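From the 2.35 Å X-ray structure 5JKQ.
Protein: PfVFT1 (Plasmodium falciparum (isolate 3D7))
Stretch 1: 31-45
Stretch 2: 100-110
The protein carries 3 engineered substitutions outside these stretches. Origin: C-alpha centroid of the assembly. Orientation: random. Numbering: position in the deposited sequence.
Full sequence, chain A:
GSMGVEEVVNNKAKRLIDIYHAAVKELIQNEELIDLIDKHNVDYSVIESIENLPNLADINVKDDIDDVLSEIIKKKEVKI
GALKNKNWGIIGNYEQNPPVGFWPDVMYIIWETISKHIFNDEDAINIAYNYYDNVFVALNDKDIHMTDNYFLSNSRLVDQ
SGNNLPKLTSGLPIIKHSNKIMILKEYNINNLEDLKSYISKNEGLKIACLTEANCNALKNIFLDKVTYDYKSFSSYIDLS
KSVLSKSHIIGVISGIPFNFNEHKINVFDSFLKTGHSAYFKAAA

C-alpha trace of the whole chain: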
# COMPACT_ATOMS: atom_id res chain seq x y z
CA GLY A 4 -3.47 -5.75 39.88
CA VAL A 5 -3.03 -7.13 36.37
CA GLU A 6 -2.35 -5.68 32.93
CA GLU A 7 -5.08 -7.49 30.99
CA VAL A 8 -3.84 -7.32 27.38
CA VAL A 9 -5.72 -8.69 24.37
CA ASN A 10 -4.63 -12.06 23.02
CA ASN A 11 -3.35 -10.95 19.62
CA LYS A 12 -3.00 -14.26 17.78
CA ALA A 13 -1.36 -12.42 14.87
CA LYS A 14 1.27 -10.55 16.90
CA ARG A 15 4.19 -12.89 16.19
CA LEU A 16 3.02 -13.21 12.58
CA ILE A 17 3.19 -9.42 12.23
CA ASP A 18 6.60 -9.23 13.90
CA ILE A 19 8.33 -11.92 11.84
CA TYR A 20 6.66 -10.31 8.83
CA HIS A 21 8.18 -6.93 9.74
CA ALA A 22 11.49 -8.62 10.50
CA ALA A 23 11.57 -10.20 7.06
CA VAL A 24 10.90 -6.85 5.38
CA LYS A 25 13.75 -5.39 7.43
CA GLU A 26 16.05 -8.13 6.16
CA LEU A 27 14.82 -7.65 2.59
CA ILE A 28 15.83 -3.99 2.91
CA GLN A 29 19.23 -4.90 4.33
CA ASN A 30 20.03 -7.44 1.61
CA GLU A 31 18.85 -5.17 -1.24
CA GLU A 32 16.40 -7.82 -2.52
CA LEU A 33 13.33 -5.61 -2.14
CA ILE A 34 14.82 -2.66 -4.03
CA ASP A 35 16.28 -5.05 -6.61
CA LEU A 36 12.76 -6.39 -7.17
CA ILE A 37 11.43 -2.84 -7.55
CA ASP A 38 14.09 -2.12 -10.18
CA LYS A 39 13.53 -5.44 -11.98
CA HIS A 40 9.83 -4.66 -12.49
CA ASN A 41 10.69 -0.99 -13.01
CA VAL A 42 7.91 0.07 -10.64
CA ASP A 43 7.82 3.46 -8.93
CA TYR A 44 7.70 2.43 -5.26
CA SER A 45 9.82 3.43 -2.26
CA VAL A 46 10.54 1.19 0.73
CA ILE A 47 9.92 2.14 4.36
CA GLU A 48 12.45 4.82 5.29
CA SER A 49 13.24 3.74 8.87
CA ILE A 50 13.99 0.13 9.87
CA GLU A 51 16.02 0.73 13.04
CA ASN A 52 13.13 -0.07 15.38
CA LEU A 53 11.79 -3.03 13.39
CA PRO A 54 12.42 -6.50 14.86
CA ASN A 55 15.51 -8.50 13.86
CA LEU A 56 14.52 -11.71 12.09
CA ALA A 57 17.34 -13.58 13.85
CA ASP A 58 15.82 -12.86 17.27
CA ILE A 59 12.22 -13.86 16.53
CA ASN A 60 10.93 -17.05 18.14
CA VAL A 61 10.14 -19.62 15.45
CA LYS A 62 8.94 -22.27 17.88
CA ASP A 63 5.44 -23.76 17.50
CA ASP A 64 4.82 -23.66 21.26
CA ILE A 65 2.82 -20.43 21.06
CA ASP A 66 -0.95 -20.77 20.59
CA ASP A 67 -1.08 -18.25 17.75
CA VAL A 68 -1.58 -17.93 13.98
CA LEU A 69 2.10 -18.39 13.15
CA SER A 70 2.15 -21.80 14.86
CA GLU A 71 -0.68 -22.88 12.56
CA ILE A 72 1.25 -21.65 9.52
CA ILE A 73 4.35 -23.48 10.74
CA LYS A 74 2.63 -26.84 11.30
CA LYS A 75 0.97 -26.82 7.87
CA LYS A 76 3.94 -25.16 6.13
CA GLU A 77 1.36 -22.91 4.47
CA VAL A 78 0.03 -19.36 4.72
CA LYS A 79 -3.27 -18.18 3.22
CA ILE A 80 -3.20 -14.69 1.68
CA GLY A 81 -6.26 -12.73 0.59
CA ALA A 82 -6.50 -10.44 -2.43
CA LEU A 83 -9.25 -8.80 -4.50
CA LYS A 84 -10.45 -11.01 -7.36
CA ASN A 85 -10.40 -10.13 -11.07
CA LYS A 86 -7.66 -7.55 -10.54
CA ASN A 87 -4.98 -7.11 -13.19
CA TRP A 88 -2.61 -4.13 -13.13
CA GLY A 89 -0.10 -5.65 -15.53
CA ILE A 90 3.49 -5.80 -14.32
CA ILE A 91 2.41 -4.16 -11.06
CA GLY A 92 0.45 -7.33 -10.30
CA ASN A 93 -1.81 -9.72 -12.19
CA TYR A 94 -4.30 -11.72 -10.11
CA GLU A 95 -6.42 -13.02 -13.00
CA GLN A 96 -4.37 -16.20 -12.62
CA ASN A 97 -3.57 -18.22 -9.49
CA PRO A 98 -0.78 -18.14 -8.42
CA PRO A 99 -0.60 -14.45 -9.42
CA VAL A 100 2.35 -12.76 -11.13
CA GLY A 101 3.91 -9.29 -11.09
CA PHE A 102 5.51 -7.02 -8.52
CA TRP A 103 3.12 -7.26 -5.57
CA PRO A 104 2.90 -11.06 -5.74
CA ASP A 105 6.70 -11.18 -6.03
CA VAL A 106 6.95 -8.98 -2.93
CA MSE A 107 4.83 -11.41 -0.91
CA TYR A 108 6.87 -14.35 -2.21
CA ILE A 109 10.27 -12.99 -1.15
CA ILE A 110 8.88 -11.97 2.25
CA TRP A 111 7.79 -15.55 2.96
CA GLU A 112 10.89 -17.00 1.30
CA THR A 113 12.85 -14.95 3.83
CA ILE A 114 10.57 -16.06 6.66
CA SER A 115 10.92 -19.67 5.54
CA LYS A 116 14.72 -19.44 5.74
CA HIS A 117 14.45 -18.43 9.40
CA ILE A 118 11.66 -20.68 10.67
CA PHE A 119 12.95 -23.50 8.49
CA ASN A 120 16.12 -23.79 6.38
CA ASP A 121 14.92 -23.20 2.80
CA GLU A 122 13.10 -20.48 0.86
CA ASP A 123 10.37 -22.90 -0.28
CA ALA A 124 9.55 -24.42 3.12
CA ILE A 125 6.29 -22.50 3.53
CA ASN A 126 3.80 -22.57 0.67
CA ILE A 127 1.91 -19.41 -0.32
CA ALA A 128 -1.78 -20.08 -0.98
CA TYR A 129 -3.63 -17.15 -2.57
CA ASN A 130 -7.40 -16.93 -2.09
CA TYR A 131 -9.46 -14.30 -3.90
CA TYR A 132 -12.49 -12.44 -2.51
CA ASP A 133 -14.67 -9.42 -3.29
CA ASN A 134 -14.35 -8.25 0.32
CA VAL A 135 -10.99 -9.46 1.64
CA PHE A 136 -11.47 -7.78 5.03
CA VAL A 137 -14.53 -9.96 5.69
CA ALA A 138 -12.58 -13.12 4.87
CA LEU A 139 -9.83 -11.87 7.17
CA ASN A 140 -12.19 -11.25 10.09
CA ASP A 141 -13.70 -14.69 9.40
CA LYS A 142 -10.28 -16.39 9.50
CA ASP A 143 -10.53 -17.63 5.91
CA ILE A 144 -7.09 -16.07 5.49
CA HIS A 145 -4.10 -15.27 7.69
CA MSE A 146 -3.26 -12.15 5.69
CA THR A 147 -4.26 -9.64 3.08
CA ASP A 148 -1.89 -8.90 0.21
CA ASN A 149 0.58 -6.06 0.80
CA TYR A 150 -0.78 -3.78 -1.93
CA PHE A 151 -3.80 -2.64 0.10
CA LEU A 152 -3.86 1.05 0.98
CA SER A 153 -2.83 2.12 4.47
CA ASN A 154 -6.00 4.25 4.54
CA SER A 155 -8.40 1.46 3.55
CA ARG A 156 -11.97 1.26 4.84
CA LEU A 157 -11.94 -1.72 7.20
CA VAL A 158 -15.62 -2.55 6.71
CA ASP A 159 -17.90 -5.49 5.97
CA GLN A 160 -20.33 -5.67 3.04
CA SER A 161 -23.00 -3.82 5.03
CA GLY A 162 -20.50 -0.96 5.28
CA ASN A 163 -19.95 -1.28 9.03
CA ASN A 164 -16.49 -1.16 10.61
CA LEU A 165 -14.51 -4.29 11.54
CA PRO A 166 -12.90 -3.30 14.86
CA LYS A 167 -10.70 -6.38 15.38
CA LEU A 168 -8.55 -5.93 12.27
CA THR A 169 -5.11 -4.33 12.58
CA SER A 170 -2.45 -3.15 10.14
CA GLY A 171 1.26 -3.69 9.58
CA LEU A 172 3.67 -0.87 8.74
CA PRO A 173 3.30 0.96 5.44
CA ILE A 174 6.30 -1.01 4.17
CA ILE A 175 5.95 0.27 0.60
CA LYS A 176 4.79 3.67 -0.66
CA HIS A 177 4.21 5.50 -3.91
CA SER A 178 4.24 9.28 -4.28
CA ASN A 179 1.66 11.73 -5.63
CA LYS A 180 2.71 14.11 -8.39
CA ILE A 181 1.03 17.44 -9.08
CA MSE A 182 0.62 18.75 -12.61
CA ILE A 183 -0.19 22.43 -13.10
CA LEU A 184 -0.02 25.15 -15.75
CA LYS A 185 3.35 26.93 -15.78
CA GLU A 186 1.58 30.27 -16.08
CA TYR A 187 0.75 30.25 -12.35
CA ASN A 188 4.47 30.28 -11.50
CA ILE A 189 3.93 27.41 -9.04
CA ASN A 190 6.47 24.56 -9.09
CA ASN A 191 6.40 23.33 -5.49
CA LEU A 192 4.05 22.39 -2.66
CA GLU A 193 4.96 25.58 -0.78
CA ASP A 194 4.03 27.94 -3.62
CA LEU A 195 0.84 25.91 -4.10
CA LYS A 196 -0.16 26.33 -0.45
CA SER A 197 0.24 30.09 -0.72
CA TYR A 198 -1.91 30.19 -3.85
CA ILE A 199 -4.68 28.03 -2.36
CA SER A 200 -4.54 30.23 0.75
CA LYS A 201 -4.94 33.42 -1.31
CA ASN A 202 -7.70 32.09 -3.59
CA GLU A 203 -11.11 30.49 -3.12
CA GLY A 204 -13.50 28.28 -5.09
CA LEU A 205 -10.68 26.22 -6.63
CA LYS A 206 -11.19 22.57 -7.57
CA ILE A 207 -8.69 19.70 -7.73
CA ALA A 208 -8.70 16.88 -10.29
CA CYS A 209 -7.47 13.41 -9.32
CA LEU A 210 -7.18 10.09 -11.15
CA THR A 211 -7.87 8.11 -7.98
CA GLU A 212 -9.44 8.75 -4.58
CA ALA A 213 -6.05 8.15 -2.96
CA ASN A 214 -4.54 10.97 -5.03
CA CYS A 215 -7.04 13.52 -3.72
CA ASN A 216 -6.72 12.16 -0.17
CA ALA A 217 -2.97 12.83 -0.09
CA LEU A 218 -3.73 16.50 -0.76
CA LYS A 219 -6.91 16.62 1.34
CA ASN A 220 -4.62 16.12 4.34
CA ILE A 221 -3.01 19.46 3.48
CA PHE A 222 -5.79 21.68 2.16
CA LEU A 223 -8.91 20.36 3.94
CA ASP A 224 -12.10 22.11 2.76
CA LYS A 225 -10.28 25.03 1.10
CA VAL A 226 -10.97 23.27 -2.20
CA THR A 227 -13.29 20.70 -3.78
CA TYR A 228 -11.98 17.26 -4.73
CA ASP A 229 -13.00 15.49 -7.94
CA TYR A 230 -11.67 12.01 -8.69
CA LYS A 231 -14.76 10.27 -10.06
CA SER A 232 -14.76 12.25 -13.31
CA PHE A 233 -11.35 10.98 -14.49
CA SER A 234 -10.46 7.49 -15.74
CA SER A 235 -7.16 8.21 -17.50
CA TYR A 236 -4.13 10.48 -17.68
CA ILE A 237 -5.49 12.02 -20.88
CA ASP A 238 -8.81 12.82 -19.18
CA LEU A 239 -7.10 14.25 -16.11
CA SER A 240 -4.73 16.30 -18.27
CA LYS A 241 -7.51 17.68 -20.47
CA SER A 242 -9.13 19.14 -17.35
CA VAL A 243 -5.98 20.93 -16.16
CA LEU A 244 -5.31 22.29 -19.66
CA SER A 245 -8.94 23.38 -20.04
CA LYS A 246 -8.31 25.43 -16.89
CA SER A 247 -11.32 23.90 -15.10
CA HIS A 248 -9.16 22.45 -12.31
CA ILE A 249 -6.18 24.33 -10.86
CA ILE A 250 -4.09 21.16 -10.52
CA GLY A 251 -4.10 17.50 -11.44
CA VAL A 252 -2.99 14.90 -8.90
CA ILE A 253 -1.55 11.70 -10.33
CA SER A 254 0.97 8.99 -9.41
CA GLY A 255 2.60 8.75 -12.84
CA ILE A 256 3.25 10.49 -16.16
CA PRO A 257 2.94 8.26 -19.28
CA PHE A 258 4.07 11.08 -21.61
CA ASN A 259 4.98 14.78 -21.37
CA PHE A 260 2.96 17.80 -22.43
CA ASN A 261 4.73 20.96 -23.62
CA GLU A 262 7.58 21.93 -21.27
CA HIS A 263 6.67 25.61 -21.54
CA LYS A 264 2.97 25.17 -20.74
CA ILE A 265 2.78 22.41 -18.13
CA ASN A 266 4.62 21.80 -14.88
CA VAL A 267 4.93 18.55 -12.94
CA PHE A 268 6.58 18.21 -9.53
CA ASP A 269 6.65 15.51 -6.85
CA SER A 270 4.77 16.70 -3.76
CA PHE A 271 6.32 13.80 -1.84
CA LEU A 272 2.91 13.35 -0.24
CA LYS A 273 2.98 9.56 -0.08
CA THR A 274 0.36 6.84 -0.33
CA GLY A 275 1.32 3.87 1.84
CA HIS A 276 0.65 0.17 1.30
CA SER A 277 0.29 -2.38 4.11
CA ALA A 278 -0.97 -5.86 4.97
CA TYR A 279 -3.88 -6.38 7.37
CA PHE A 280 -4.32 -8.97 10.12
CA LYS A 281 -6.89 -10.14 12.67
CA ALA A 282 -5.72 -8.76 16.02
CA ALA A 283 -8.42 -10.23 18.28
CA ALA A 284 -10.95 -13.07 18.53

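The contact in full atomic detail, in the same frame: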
# COMPACT_ATOMS: atom_id res chain seq x y z
N GLU A 31 19.08 -5.82 0.05
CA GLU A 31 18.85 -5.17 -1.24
C GLU A 31 17.85 -5.91 -2.14
O GLU A 31 17.58 -5.45 -3.25
CB GLU A 31 20.18 -5.02 -2.00
CG GLU A 31 21.33 -4.45 -1.18
CD GLU A 31 22.64 -4.46 -1.94
OE1 GLU A 31 22.61 -4.53 -3.19
OE2 GLU A 31 23.71 -4.41 -1.29
N GLU A 32 17.31 -7.03 -1.69
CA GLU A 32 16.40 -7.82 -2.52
C GLU A 32 15.13 -7.06 -2.88
O GLU A 32 14.65 -7.15 -4.01
CB GLU A 32 16.02 -9.13 -1.82
CG GLU A 32 17.08 -10.22 -1.94
CD GLU A 32 16.64 -11.53 -1.31
OE1 GLU A 32 15.42 -11.83 -1.33
OE2 GLU A 32 17.51 -12.26 -0.79
N LEU A 33 14.60 -6.30 -1.93
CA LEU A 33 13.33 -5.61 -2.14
C LEU A 33 13.47 -4.49 -3.17
O LEU A 33 12.60 -4.31 -4.02
CB LEU A 33 12.78 -5.06 -0.83
CG LEU A 33 11.44 -4.32 -0.89
CD1 LEU A 33 10.39 -5.12 -1.66
CD2 LEU A 33 10.95 -4.01 0.51
N ILE A 34 14.57 -3.75 -3.09
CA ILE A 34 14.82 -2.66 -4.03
C ILE A 34 15.24 -3.22 -5.39
O ILE A 34 14.96 -2.63 -6.43
CB ILE A 34 15.89 -1.69 -3.50
CG1 ILE A 34 15.50 -1.19 -2.10
CG2 ILE A 34 16.07 -0.51 -4.46
CD1 ILE A 34 16.52 -0.28 -1.44
N ASP A 35 15.93 -4.36 -5.37
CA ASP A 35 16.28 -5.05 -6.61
C ASP A 35 15.02 -5.48 -7.35
O ASP A 35 14.94 -5.38 -8.58
CB ASP A 35 17.15 -6.28 -6.32
CG ASP A 35 18.59 -5.91 -6.03
OD1 ASP A 35 18.88 -4.70 -5.86
OD2 ASP A 35 19.44 -6.83 -5.96
N LEU A 36 14.03 -5.95 -6.60
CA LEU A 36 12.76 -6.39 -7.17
C LEU A 36 11.97 -5.21 -7.74
O LEU A 36 11.25 -5.35 -8.73
CB LEU A 36 11.93 -7.11 -6.11
CG LEU A 36 10.53 -7.56 -6.54
CD1 LEU A 36 10.62 -8.65 -7.60
CD2 LEU A 36 9.73 -8.03 -5.34
N ILE A 37 12.09 -4.06 -7.09
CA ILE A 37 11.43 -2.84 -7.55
C ILE A 37 12.05 -2.41 -8.88
O ILE A 37 11.34 -2.03 -9.81
CB ILE A 37 11.54 -1.71 -6.49
CG1 ILE A 37 10.62 -2.03 -5.31
CG2 ILE A 37 11.16 -0.35 -7.08
CD1 ILE A 37 10.82 -1.14 -4.10
N ASP A 38 13.38 -2.49 -8.96
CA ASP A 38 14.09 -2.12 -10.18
C ASP A 38 13.79 -3.11 -11.31
O ASP A 38 13.60 -2.70 -12.46
CB ASP A 38 15.60 -2.07 -9.93
CG ASP A 38 15.98 -1.02 -8.89
OD1 ASP A 38 15.21 -0.06 -8.70
OD2 ASP A 38 17.06 -1.16 -8.28
N LYS A 39 13.76 -4.40 -10.99
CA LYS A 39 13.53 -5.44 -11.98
C LYS A 39 12.19 -5.24 -12.70
O LYS A 39 12.10 -5.40 -13.91
CB LYS A 39 13.57 -6.82 -11.33
CG LYS A 39 13.21 -7.96 -12.29
CD LYS A 39 13.37 -9.32 -11.64
CE LYS A 39 13.14 -10.44 -12.65
NZ LYS A 39 11.82 -10.33 -13.33
N HIS A 40 11.16 -4.91 -11.93
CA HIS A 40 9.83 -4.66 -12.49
C HIS A 40 9.69 -3.21 -12.94
O HIS A 40 8.68 -2.85 -13.55
CB HIS A 40 8.75 -4.99 -11.46
CG HIS A 40 8.59 -6.46 -11.22
ND1 HIS A 40 8.11 -7.32 -12.18
CD2 HIS A 40 8.83 -7.21 -10.13
CE1 HIS A 40 8.07 -8.55 -11.69
NE2 HIS A 40 8.50 -8.51 -10.44
N ASN A 41 10.70 -2.40 -12.65
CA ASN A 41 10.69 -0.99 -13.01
C ASN A 41 9.43 -0.29 -12.52
O ASN A 41 8.78 0.45 -13.26
CB ASN A 41 10.84 -0.82 -14.52
CG ASN A 41 11.33 0.56 -14.91
OD1 ASN A 41 12.24 1.10 -14.29
ND2 ASN A 41 10.70 1.15 -15.92
N VAL A 42 9.07 -0.55 -11.26
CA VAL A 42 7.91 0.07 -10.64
C VAL A 42 8.35 1.22 -9.74
O VAL A 42 9.45 1.21 -9.20
CB VAL A 42 7.08 -0.96 -9.82
CG1 VAL A 42 6.39 -1.94 -10.76
CG2 VAL A 42 7.95 -1.69 -8.82
N ASP A 43 7.48 2.21 -9.61
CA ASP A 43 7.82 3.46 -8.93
C ASP A 43 7.39 3.44 -7.46
O ASP A 43 6.54 4.23 -7.05
CB ASP A 43 7.18 4.64 -9.67
CG ASP A 43 7.77 5.98 -9.26
OD1 ASP A 43 8.84 5.99 -8.60
OD2 ASP A 43 7.18 7.01 -9.62
N TYR A 44 7.99 2.54 -6.69
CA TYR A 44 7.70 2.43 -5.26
C TYR A 44 8.95 2.72 -4.43
O TYR A 44 10.07 2.45 -4.87
CB TYR A 44 7.17 1.04 -4.91
CG TYR A 44 5.83 0.70 -5.53
CD1 TYR A 44 4.69 1.40 -5.18
CD2 TYR A 44 5.72 -0.34 -6.44
CE1 TYR A 44 3.46 1.09 -5.74
CE2 TYR A 44 4.50 -0.67 -6.99
CZ TYR A 44 3.37 0.05 -6.64
OH TYR A 44 2.16 -0.27 -7.20
N SER A 45 8.74 3.25 -3.23
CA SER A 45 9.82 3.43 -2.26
C SER A 45 9.57 2.55 -1.04
O SER A 45 8.42 2.32 -0.66
CB SER A 45 9.93 4.90 -1.85
OG SER A 45 8.80 5.31 -1.11
N VAL A 100 1.03 -13.19 -10.71
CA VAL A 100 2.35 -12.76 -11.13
C VAL A 100 2.44 -11.24 -11.08
O VAL A 100 1.43 -10.55 -10.98
CB VAL A 100 2.67 -13.24 -12.57
CG1 VAL A 100 2.83 -14.75 -12.60
CG2 VAL A 100 1.58 -12.79 -13.54
N GLY A 101 3.67 -10.73 -11.14
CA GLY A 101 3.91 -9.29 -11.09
C GLY A 101 4.61 -8.88 -9.82
O GLY A 101 5.00 -9.72 -9.01
N PHE A 102 4.74 -7.57 -9.63
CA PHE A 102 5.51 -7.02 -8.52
C PHE A 102 4.95 -7.42 -7.15
O PHE A 102 5.65 -8.04 -6.35
CB PHE A 102 5.57 -5.50 -8.62
CG PHE A 102 6.20 -4.85 -7.42
CD1 PHE A 102 7.57 -4.89 -7.24
CD2 PHE A 102 5.42 -4.19 -6.49
CE1 PHE A 102 8.16 -4.29 -6.14
CE2 PHE A 102 6.00 -3.58 -5.39
CZ PHE A 102 7.37 -3.63 -5.21
N TRP A 103 3.70 -7.06 -6.89
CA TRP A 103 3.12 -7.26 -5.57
C TRP A 103 3.10 -8.73 -5.14
O TRP A 103 3.41 -9.04 -4.00
CB TRP A 103 1.71 -6.67 -5.52
CG TRP A 103 1.73 -5.18 -5.36
CD1 TRP A 103 1.31 -4.26 -6.27
CD2 TRP A 103 2.23 -4.44 -4.24
NE1 TRP A 103 1.50 -2.99 -5.78
CE2 TRP A 103 2.06 -3.07 -4.54
CE3 TRP A 103 2.79 -4.80 -3.01
CZ2 TRP A 103 2.44 -2.07 -3.65
CZ3 TRP A 103 3.16 -3.80 -2.13
CH2 TRP A 103 2.99 -2.45 -2.46
N PRO A 104 2.73 -9.64 -6.06
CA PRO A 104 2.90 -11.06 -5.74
C PRO A 104 4.35 -11.42 -5.44
O PRO A 104 4.61 -12.15 -4.48
CB PRO A 104 2.41 -11.77 -7.01
CG PRO A 104 1.44 -10.83 -7.60
CD PRO A 104 1.97 -9.45 -7.31
N ASP A 105 5.28 -10.90 -6.24
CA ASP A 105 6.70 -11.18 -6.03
C ASP A 105 7.19 -10.65 -4.68
O ASP A 105 8.06 -11.25 -4.06
CB ASP A 105 7.55 -10.56 -7.15
CG ASP A 105 7.64 -11.45 -8.38
OD1 ASP A 105 7.31 -12.65 -8.29
OD2 ASP A 105 8.07 -10.94 -9.43
N VAL A 106 6.62 -9.53 -4.24
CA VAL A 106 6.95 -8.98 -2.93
C VAL A 106 6.55 -9.96 -1.83
O VAL A 106 7.32 -10.22 -0.90
CB VAL A 106 6.24 -7.61 -2.69
CG1 VAL A 106 6.31 -7.19 -1.22
CG2 VAL A 106 6.85 -6.54 -3.58
N MSE A 107 5.34 -10.50 -1.93
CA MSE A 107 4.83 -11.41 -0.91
C MSE A 107 5.63 -12.71 -0.91
O MSE A 107 5.83 -13.32 0.15
CB MSE A 107 3.35 -11.70 -1.12
CG MSE A 107 2.72 -12.54 -0.01
SE MSE A 107 2.75 -11.64 1.73
CE MSE A 107 1.09 -10.63 1.54
N TYR A 108 6.09 -13.13 -2.08
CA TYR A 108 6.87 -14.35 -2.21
C TYR A 108 8.21 -14.23 -1.48
O TYR A 108 8.58 -15.11 -0.71
CB TYR A 108 7.11 -14.70 -3.68
CG TYR A 108 5.87 -15.07 -4.45
CD1 TYR A 108 4.82 -15.76 -3.85
CD2 TYR A 108 5.73 -14.73 -5.79
CE1 TYR A 108 3.68 -16.10 -4.55
CE2 TYR A 108 4.60 -15.07 -6.51
CZ TYR A 108 3.58 -15.75 -5.88
OH TYR A 108 2.45 -16.09 -6.59
N ILE A 109 8.94 -13.15 -1.74
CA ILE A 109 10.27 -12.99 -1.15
C ILE A 109 10.18 -12.76 0.36
O ILE A 109 11.09 -13.11 1.10
CB ILE A 109 11.06 -11.84 -1.81
CG1 ILE A 109 10.30 -10.52 -1.69
CG2 ILE A 109 11.36 -12.19 -3.26
CD1 ILE A 109 11.10 -9.31 -2.14
N ILE A 110 9.07 -12.18 0.82
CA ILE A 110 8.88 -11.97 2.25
C ILE A 110 8.78 -13.33 2.94
O ILE A 110 9.42 -13.55 3.97
CB ILE A 110 7.62 -11.12 2.55
CG1 ILE A 110 7.92 -9.65 2.28
CG2 ILE A 110 7.16 -11.29 4.01
CD1 ILE A 110 6.71 -8.74 2.35

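The helix beginning at Glu-32 packs against the helix that starts at Phe-102, the two running nearly antiparallel (161°) with axes 10.4 Å apart at closest approach. Near its start, Glu-32 makes a single loose contact, OE1 lying 4.4 Å from Ile-109 CB, whereas Leu-33, whose CA-to-CB bond points sideways, brings CD1 to 4.3 Å from both Val-106 CG2 and Ile-109 CD1. One turn on, the CA-to-CB bond of Leu-36 points toward the partner helix, and the side chain fits as a knob among Phe-102, Asp-105, Val-106 and Ile-109; its CD1 lies 3.6 Å from Asp-105 CB and its CD2 3.7 Å from Ile-109 CD1. Ile-37 adds a close apolar contact, CG1 to Phe-102 CE1 (3.4 Å).

His-40 combines two kinds of interaction. At the ring edge, NE2 donates a hydrogen bond to Asp-105 OD2 (2.7 Å), while Phe-102 CA sits over one face in a CH-pi contact. Beyond the positive-phi residue Asn-41, the chain turns so that Val-42 places CG2 over a face of the Phe-102 ring, 3.8 Å from its centroid. Tyr-44 completes the aromatic cluster. Its ring is nearly parallel to that of Phe-102 but slid apart, with little overlap, and its face receives the edge of Trp-103. The same tryptophan donates a hydrogen bond from NE1 to Tyr-44 OH (3.1 Å), tying the two side chains together at the hydroxyl as well.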